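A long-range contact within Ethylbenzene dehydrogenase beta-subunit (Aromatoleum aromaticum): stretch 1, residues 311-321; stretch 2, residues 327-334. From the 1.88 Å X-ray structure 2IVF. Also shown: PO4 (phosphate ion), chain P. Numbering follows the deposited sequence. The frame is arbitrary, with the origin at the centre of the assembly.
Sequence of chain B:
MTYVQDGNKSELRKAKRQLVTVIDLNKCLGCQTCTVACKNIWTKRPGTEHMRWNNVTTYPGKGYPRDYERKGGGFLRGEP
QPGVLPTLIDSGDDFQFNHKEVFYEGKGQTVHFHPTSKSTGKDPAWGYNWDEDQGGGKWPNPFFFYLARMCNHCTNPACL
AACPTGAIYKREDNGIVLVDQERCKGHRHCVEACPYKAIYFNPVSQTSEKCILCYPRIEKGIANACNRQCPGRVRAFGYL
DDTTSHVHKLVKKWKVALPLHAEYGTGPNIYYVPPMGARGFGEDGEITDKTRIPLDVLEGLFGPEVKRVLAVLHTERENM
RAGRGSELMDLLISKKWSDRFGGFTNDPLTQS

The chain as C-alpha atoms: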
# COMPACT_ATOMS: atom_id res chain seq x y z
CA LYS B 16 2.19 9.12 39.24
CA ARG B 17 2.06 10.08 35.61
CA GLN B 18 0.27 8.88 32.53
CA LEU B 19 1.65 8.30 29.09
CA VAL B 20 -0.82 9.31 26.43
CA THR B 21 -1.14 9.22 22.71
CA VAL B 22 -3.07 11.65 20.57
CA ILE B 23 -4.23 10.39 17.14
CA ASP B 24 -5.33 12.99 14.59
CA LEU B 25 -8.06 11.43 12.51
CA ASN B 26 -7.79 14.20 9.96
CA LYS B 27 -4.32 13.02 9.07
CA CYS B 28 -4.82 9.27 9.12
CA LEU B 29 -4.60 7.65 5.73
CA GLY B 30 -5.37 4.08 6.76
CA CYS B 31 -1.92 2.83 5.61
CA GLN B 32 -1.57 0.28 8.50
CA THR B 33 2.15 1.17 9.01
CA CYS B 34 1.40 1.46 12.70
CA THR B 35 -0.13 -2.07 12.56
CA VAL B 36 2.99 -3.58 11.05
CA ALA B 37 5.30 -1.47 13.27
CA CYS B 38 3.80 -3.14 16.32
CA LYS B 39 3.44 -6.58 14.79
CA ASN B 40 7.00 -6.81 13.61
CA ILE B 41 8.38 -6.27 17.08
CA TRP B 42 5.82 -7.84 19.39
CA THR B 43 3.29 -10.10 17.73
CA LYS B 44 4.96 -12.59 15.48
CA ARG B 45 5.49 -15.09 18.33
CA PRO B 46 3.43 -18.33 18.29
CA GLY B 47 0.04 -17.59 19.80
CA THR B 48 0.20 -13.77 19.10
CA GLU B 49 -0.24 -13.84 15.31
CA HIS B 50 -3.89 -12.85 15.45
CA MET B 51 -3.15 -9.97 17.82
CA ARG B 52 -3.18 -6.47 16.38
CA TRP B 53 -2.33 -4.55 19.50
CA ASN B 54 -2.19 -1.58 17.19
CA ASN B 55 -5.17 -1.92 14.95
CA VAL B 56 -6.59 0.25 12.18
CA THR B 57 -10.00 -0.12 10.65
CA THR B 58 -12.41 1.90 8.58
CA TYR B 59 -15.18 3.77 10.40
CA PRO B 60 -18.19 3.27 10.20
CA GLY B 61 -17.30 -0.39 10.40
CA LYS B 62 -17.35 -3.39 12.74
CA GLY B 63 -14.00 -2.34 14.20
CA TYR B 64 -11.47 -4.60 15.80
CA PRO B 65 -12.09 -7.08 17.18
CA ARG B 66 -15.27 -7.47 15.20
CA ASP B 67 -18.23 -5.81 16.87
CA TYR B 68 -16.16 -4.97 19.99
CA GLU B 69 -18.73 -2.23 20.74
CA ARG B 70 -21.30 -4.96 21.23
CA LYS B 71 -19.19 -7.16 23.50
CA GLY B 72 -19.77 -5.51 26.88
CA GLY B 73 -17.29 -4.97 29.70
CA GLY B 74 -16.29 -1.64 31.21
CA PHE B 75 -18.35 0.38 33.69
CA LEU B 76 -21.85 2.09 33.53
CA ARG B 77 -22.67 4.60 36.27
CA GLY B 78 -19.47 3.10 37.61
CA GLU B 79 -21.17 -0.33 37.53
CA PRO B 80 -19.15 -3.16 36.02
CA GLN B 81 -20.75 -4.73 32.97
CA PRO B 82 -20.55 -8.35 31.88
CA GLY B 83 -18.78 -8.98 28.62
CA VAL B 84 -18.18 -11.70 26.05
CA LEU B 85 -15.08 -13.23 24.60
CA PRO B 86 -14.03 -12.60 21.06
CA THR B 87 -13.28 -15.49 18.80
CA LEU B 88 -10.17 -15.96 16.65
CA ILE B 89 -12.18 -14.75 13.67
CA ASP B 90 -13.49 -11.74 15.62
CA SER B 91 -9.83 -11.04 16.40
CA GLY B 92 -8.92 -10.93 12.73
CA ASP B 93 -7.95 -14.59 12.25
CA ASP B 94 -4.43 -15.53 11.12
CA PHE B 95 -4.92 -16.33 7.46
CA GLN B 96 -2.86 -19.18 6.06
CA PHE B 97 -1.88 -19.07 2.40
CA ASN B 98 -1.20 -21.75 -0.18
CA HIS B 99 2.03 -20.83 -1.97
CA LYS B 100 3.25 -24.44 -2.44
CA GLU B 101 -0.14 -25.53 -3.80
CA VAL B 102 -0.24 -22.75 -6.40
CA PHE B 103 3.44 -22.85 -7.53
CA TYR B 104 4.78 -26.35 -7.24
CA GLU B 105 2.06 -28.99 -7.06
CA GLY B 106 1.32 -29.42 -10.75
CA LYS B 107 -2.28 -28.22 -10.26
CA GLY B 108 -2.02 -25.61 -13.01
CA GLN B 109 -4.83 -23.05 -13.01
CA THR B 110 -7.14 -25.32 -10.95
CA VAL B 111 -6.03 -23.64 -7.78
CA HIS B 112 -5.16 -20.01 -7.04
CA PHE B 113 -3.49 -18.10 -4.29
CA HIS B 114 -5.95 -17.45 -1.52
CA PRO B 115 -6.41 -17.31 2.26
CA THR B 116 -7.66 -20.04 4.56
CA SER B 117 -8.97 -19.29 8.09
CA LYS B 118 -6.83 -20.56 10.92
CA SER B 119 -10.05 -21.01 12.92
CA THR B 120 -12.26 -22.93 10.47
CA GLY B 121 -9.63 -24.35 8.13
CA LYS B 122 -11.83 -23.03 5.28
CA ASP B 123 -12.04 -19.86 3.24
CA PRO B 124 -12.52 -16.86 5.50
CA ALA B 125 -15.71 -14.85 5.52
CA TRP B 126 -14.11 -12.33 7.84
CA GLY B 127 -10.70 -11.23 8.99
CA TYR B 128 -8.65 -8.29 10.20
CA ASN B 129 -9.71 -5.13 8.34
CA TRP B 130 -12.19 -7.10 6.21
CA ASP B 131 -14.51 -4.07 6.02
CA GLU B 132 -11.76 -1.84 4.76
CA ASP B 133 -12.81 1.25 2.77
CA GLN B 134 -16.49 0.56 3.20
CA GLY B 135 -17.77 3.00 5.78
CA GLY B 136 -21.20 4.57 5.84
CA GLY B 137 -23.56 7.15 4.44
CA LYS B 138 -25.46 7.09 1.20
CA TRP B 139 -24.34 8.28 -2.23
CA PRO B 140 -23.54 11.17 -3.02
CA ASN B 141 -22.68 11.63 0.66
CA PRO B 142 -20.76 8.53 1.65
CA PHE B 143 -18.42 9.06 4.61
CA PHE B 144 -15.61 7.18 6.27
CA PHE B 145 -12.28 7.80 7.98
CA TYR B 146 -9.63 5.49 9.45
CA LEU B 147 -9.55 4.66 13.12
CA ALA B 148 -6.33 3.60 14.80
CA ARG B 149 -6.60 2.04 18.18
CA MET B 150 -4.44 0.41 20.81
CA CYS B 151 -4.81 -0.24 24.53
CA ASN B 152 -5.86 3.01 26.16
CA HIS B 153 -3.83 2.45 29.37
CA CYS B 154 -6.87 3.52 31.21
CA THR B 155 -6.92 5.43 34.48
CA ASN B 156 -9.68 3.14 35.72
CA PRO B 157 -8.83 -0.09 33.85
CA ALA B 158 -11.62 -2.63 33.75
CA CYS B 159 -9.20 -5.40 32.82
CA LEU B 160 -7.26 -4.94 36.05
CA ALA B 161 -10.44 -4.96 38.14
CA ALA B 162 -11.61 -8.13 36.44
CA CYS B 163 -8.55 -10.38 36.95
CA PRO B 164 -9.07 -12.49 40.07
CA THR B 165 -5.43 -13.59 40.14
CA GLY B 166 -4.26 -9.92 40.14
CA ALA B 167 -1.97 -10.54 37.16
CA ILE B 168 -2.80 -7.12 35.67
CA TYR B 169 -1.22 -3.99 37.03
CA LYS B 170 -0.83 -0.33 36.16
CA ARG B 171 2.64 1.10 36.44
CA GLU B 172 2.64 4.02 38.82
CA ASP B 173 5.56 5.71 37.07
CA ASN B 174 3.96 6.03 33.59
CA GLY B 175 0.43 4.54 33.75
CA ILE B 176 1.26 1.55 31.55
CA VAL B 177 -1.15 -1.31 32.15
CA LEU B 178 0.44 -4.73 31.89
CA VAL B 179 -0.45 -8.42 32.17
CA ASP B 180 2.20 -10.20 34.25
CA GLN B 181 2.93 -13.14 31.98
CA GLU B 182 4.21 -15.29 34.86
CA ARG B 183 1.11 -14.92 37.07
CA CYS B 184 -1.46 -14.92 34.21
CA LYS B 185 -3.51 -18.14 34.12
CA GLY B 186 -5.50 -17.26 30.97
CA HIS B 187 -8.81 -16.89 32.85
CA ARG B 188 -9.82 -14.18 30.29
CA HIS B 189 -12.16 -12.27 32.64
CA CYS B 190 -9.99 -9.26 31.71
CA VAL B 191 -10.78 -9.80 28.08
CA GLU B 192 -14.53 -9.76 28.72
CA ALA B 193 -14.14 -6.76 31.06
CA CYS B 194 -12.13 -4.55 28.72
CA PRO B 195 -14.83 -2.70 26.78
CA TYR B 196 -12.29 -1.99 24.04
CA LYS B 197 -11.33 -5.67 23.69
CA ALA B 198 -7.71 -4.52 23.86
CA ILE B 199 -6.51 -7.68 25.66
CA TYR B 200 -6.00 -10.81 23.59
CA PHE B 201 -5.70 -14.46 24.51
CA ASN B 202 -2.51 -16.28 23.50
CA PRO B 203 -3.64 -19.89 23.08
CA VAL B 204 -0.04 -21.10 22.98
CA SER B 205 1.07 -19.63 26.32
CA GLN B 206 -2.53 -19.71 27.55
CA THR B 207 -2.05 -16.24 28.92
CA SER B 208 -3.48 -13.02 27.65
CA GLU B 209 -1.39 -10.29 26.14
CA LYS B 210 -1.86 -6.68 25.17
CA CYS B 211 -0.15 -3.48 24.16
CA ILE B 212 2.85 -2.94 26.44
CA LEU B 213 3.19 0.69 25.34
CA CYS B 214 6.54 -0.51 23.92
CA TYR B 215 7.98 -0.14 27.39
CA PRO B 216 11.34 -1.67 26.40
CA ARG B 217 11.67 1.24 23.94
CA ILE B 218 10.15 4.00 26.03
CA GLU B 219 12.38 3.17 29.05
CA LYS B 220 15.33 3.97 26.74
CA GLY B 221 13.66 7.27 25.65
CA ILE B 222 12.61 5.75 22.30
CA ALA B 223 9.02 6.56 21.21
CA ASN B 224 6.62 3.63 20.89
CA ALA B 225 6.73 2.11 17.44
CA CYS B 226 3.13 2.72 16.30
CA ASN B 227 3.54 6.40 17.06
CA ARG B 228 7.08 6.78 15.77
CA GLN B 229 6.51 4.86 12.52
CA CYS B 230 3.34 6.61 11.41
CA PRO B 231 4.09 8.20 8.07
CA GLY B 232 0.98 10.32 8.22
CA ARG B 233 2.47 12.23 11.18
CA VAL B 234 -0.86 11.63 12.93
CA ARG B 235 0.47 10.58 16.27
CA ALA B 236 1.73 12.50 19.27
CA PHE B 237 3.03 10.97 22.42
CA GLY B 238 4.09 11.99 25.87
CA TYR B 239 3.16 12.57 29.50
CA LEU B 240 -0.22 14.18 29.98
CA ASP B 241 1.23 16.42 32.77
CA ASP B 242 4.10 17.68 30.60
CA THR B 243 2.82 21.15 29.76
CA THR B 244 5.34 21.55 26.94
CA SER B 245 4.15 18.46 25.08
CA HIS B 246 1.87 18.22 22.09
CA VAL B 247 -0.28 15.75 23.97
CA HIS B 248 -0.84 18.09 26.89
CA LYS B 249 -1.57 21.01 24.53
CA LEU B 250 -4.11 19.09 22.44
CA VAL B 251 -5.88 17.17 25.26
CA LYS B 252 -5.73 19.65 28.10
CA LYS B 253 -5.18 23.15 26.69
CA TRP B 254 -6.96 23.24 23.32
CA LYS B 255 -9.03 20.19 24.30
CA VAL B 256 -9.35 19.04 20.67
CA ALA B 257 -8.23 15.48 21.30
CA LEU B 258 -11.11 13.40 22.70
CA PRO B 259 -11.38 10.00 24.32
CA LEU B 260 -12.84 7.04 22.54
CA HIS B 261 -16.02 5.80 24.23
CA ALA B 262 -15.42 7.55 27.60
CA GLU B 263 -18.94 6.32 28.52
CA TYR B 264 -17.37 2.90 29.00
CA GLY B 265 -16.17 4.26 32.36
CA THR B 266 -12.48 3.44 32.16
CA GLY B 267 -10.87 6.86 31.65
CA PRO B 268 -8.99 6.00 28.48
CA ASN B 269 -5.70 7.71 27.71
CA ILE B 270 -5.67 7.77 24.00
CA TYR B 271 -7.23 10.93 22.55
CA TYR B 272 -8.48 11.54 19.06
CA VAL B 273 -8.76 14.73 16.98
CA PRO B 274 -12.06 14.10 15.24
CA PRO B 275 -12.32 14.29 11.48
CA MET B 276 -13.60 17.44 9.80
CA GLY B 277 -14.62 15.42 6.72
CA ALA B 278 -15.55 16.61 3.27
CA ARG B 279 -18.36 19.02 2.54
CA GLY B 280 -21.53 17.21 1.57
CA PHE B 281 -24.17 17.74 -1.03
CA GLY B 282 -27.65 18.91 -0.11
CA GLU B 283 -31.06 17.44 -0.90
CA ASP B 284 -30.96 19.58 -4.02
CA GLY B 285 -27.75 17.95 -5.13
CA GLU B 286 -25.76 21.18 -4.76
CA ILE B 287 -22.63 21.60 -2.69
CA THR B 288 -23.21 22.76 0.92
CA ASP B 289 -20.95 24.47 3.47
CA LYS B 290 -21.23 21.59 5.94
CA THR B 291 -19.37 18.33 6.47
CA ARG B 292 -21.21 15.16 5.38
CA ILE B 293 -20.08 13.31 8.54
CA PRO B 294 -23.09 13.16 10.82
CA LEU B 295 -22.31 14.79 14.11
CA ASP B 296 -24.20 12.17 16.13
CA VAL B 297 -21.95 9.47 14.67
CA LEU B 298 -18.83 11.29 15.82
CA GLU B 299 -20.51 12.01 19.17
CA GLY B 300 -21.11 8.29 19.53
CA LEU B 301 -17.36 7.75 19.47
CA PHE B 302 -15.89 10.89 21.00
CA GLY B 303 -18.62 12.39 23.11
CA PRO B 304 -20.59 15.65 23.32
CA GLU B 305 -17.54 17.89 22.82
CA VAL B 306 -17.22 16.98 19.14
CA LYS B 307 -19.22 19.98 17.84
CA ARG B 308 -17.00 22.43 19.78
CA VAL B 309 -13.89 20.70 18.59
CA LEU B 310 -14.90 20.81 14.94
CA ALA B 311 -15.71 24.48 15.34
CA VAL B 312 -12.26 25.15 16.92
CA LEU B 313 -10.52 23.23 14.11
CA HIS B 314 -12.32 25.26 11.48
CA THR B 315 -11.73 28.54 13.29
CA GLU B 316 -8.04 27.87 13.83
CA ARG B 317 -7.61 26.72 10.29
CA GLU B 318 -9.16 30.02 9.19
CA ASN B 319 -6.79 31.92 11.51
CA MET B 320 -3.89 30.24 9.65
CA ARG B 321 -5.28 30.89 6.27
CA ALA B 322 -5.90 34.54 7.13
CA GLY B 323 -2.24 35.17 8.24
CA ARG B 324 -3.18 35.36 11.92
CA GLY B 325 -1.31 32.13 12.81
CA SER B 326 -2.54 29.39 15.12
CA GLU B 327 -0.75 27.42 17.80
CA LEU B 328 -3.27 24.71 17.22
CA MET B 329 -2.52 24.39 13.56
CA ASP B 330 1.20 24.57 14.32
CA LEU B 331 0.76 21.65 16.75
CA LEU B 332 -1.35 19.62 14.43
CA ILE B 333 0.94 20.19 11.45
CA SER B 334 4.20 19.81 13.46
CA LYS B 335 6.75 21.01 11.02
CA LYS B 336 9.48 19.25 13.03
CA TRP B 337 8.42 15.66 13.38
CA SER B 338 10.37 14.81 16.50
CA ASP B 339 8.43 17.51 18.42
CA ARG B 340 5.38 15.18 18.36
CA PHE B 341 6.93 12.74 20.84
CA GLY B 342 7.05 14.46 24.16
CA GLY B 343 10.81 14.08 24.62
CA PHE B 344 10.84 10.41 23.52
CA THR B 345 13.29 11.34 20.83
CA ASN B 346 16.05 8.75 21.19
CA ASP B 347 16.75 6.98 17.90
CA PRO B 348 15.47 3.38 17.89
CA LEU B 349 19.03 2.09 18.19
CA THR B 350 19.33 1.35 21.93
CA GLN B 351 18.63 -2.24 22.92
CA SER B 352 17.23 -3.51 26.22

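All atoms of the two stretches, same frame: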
# COMPACT_ATOMS: atom_id res chain seq x y z
N ALA B 311 -15.62 23.05 15.50
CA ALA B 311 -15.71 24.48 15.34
C ALA B 311 -14.33 25.16 15.57
O ALA B 311 -13.97 26.10 14.86
CB ALA B 311 -16.78 25.05 16.23
N VAL B 312 -13.60 24.66 16.57
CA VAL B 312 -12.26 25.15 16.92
C VAL B 312 -11.32 24.83 15.74
O VAL B 312 -10.54 25.67 15.33
CB VAL B 312 -11.77 24.49 18.21
CG1 VAL B 312 -10.25 24.80 18.51
CG2 VAL B 312 -12.64 24.92 19.38
N LEU B 313 -11.38 23.60 15.23
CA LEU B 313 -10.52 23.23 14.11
C LEU B 313 -10.76 24.15 12.93
O LEU B 313 -9.81 24.61 12.30
CB LEU B 313 -10.76 21.80 13.67
CG LEU B 313 -10.30 20.71 14.67
CD1 LEU B 313 -10.80 19.37 14.28
CD2 LEU B 313 -8.76 20.70 14.76
N HIS B 314 -12.02 24.41 12.62
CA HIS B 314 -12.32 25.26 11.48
C HIS B 314 -11.90 26.67 11.74
O HIS B 314 -11.36 27.31 10.85
CB HIS B 314 -13.77 25.10 11.07
CG HIS B 314 -14.05 23.78 10.43
ND1 HIS B 314 -13.58 23.45 9.16
CD2 HIS B 314 -14.69 22.67 10.88
CE1 HIS B 314 -13.95 22.22 8.87
NE2 HIS B 314 -14.61 21.72 9.90
N THR B 315 -12.09 27.17 12.98
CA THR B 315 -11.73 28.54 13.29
C THR B 315 -10.21 28.70 13.17
O THR B 315 -9.70 29.65 12.55
CB THR B 315 -12.20 28.93 14.68
OG1 THR B 315 -13.62 28.88 14.66
CG2 THR B 315 -11.81 30.35 15.05
N GLU B 316 -9.50 27.76 13.75
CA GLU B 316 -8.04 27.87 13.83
C GLU B 316 -7.46 27.74 12.44
O GLU B 316 -6.49 28.44 12.09
CB GLU B 316 -7.49 26.84 14.77
CG GLU B 316 -7.74 27.19 16.25
CD GLU B 316 -7.35 28.61 16.61
OE1 GLU B 316 -6.29 29.06 16.18
OE2 GLU B 316 -8.10 29.28 17.35
N ARG B 317 -8.03 26.86 11.65
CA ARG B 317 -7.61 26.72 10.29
C ARG B 317 -7.81 28.04 9.53
O ARG B 317 -6.94 28.48 8.80
CB ARG B 317 -8.38 25.60 9.66
CG ARG B 317 -8.04 25.38 8.25
CD ARG B 317 -8.73 24.13 7.73
NE ARG B 317 -8.45 24.00 6.32
CZ ARG B 317 -9.28 23.48 5.44
NH1 ARG B 317 -10.52 23.13 5.78
NH2 ARG B 317 -8.88 23.37 4.19
N GLU B 318 -8.94 28.70 9.75
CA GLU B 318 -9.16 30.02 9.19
C GLU B 318 -8.17 31.07 9.70
O GLU B 318 -7.71 31.91 8.93
CB GLU B 318 -10.59 30.50 9.44
CG GLU B 318 -10.82 31.91 8.96
CD GLU B 318 -10.56 32.13 7.48
OE1 GLU B 318 -10.70 31.18 6.67
OE2 GLU B 318 -10.23 33.30 7.12
N ASN B 319 -7.82 31.02 10.98
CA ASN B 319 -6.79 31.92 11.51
C ASN B 319 -5.48 31.76 10.73
O ASN B 319 -4.83 32.75 10.40
CB ASN B 319 -6.55 31.64 12.99
CG ASN B 319 -7.69 32.09 13.87
OD1 ASN B 319 -8.44 33.02 13.54
ND2 ASN B 319 -7.81 31.47 15.02
N MET B 320 -5.11 30.52 10.43
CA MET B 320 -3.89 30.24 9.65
C MET B 320 -3.97 30.81 8.27
O MET B 320 -3.06 31.50 7.81
CB MET B 320 -3.68 28.74 9.49
CG MET B 320 -3.22 28.16 10.70
SD MET B 320 -1.48 28.54 10.94
CE MET B 320 -0.70 27.33 9.89
N ARG B 321 -5.06 30.47 7.61
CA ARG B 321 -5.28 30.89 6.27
C ARG B 321 -5.26 32.38 6.15
O ARG B 321 -4.71 32.90 5.20
CB ARG B 321 -6.62 30.34 5.78
CG ARG B 321 -6.82 30.47 4.31
CD ARG B 321 -8.25 30.24 3.96
NE ARG B 321 -8.54 28.82 3.76
CZ ARG B 321 -9.32 28.06 4.53
NH1 ARG B 321 -9.91 28.56 5.61
NH2 ARG B 321 -9.54 26.79 4.17
N GLU B 327 -1.48 28.47 17.09
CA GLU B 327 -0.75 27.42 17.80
C GLU B 327 -1.30 26.06 17.52
O GLU B 327 -0.55 25.07 17.40
CB GLU B 327 -0.75 27.66 19.30
CG GLU B 327 -0.06 26.54 20.06
CD GLU B 327 -0.19 26.65 21.57
OE1 GLU B 327 -1.27 27.02 22.06
OE2 GLU B 327 0.81 26.35 22.27
N LEU B 328 -2.63 25.98 17.36
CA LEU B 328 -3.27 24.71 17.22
C LEU B 328 -2.86 24.11 15.91
O LEU B 328 -2.48 22.95 15.85
CB LEU B 328 -4.80 24.79 17.27
CG LEU B 328 -5.49 23.44 17.06
CD1 LEU B 328 -5.07 22.36 18.12
CD2 LEU B 328 -6.99 23.60 17.04
N MET B 329 -2.95 24.89 14.84
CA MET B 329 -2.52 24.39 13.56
C MET B 329 -1.03 24.07 13.54
O MET B 329 -0.65 23.14 12.89
CB MET B 329 -2.95 25.31 12.45
CG MET B 329 -4.48 25.42 12.39
SD MET B 329 -5.23 23.91 11.73
CE MET B 329 -6.52 23.53 12.93
N ASP B 330 -0.23 24.84 14.25
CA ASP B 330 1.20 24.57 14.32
C ASP B 330 1.44 23.20 14.95
O ASP B 330 2.27 22.41 14.47
CB ASP B 330 1.88 25.63 15.18
CG ASP B 330 2.03 26.99 14.50
OD1 ASP B 330 1.93 27.12 13.28
OD2 ASP B 330 2.35 27.96 15.22
N LEU B 331 0.69 22.92 16.01
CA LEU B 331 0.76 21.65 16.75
C LEU B 331 0.30 20.50 15.89
O LEU B 331 0.91 19.43 15.90
CB LEU B 331 -0.08 21.71 18.02
CG LEU B 331 0.42 22.63 19.11
CD1 LEU B 331 -0.63 22.74 20.22
CD2 LEU B 331 1.76 22.11 19.64
N LEU B 332 -0.78 20.70 15.13
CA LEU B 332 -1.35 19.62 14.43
C LEU B 332 -0.55 19.33 13.16
O LEU B 332 -0.51 18.22 12.70
CB LEU B 332 -2.82 19.88 14.08
CG LEU B 332 -3.81 19.92 15.23
CD1 LEU B 332 -5.22 20.32 14.69
CD2 LEU B 332 -3.88 18.61 16.07
N ILE B 333 0.08 20.35 12.60
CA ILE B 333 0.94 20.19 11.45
C ILE B 333 2.26 19.58 11.90
O ILE B 333 2.74 18.64 11.27
CB ILE B 333 1.20 21.55 10.76
CG1 ILE B 333 -0.06 21.97 10.01
CG2 ILE B 333 2.46 21.53 9.87
CD1 ILE B 333 -0.11 23.38 9.62
N SER B 334 2.87 20.18 12.92
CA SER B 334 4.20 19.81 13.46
C SER B 334 5.29 19.77 12.44
O SER B 334 5.67 18.71 11.97
CB SER B 334 4.18 18.46 14.18
OG SER B 334 3.25 18.54 15.21
P PO4 P . -12.29 26.17 7.43
O1 PO4 P . -11.42 27.04 8.33
O2 PO4 P . -12.02 24.70 7.80
O3 PO4 P . -13.77 26.48 7.62
O4 PO4 P . -11.90 26.41 5.99

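Two helices close together in sequence cross almost at right angles, 97° between their N-to-C directions, and hold to each other without a single hydrogen bond between them; the contact is made by packing alone, largely of side chains, with M329 also resting on backbone of the first helix. The axes of helix 311-321 and helix 327-333 approach to 8.8 Å, and the backbones come nearest at R317 and M329, whose CA atoms lie 6.5 Å apart. At this crossing M329 acts as a knob, its side chain set in a hole formed by L313, E316, R317 and M320. Its CG lies 3.6 Å from E316 O and its CE 3.5 Å from L313 O, so the thioether chain rests against helix backbone as well as side chains. Both carbonyls are already engaged within their own helix, L313 O by R317 N (2.9 Å) and E316 O by M320 N (3.0 Å), and can therefore face an apolar neighbour. M320 closes one side of the hole, its CG 3.4 Å from M329 CB, and its flexible chain carries CE on to I333 CD1 at 4.0 Å. Toward the start of stretch 1, leucines take over: L313 CD2 meets L332 CD1 at 3.6 Å, while L328 CD2 touches V312 CG1 and the aliphatic CG of E316, each at 3.8 Å. E316 thus lends its methylene to the apolar contact while its carboxylate stays polar, OE1 accepting from N319 ND2 at 3.1 Å. The CA-to-CB bond of H314 points away from the second helix, and here the first helix binds a phosphate, probably from the crystallisation liquor. H314 ND1 donates to PO4 O2 at a very short 2.4 Å, R317 NH1 to the same O2 at 3.0 Å, and R321 NH1 and NH2 each to PO4 O4 at 3.0 Å; R321 NH1 also forms a salt bridge with E318 OE1 (2.9 Å).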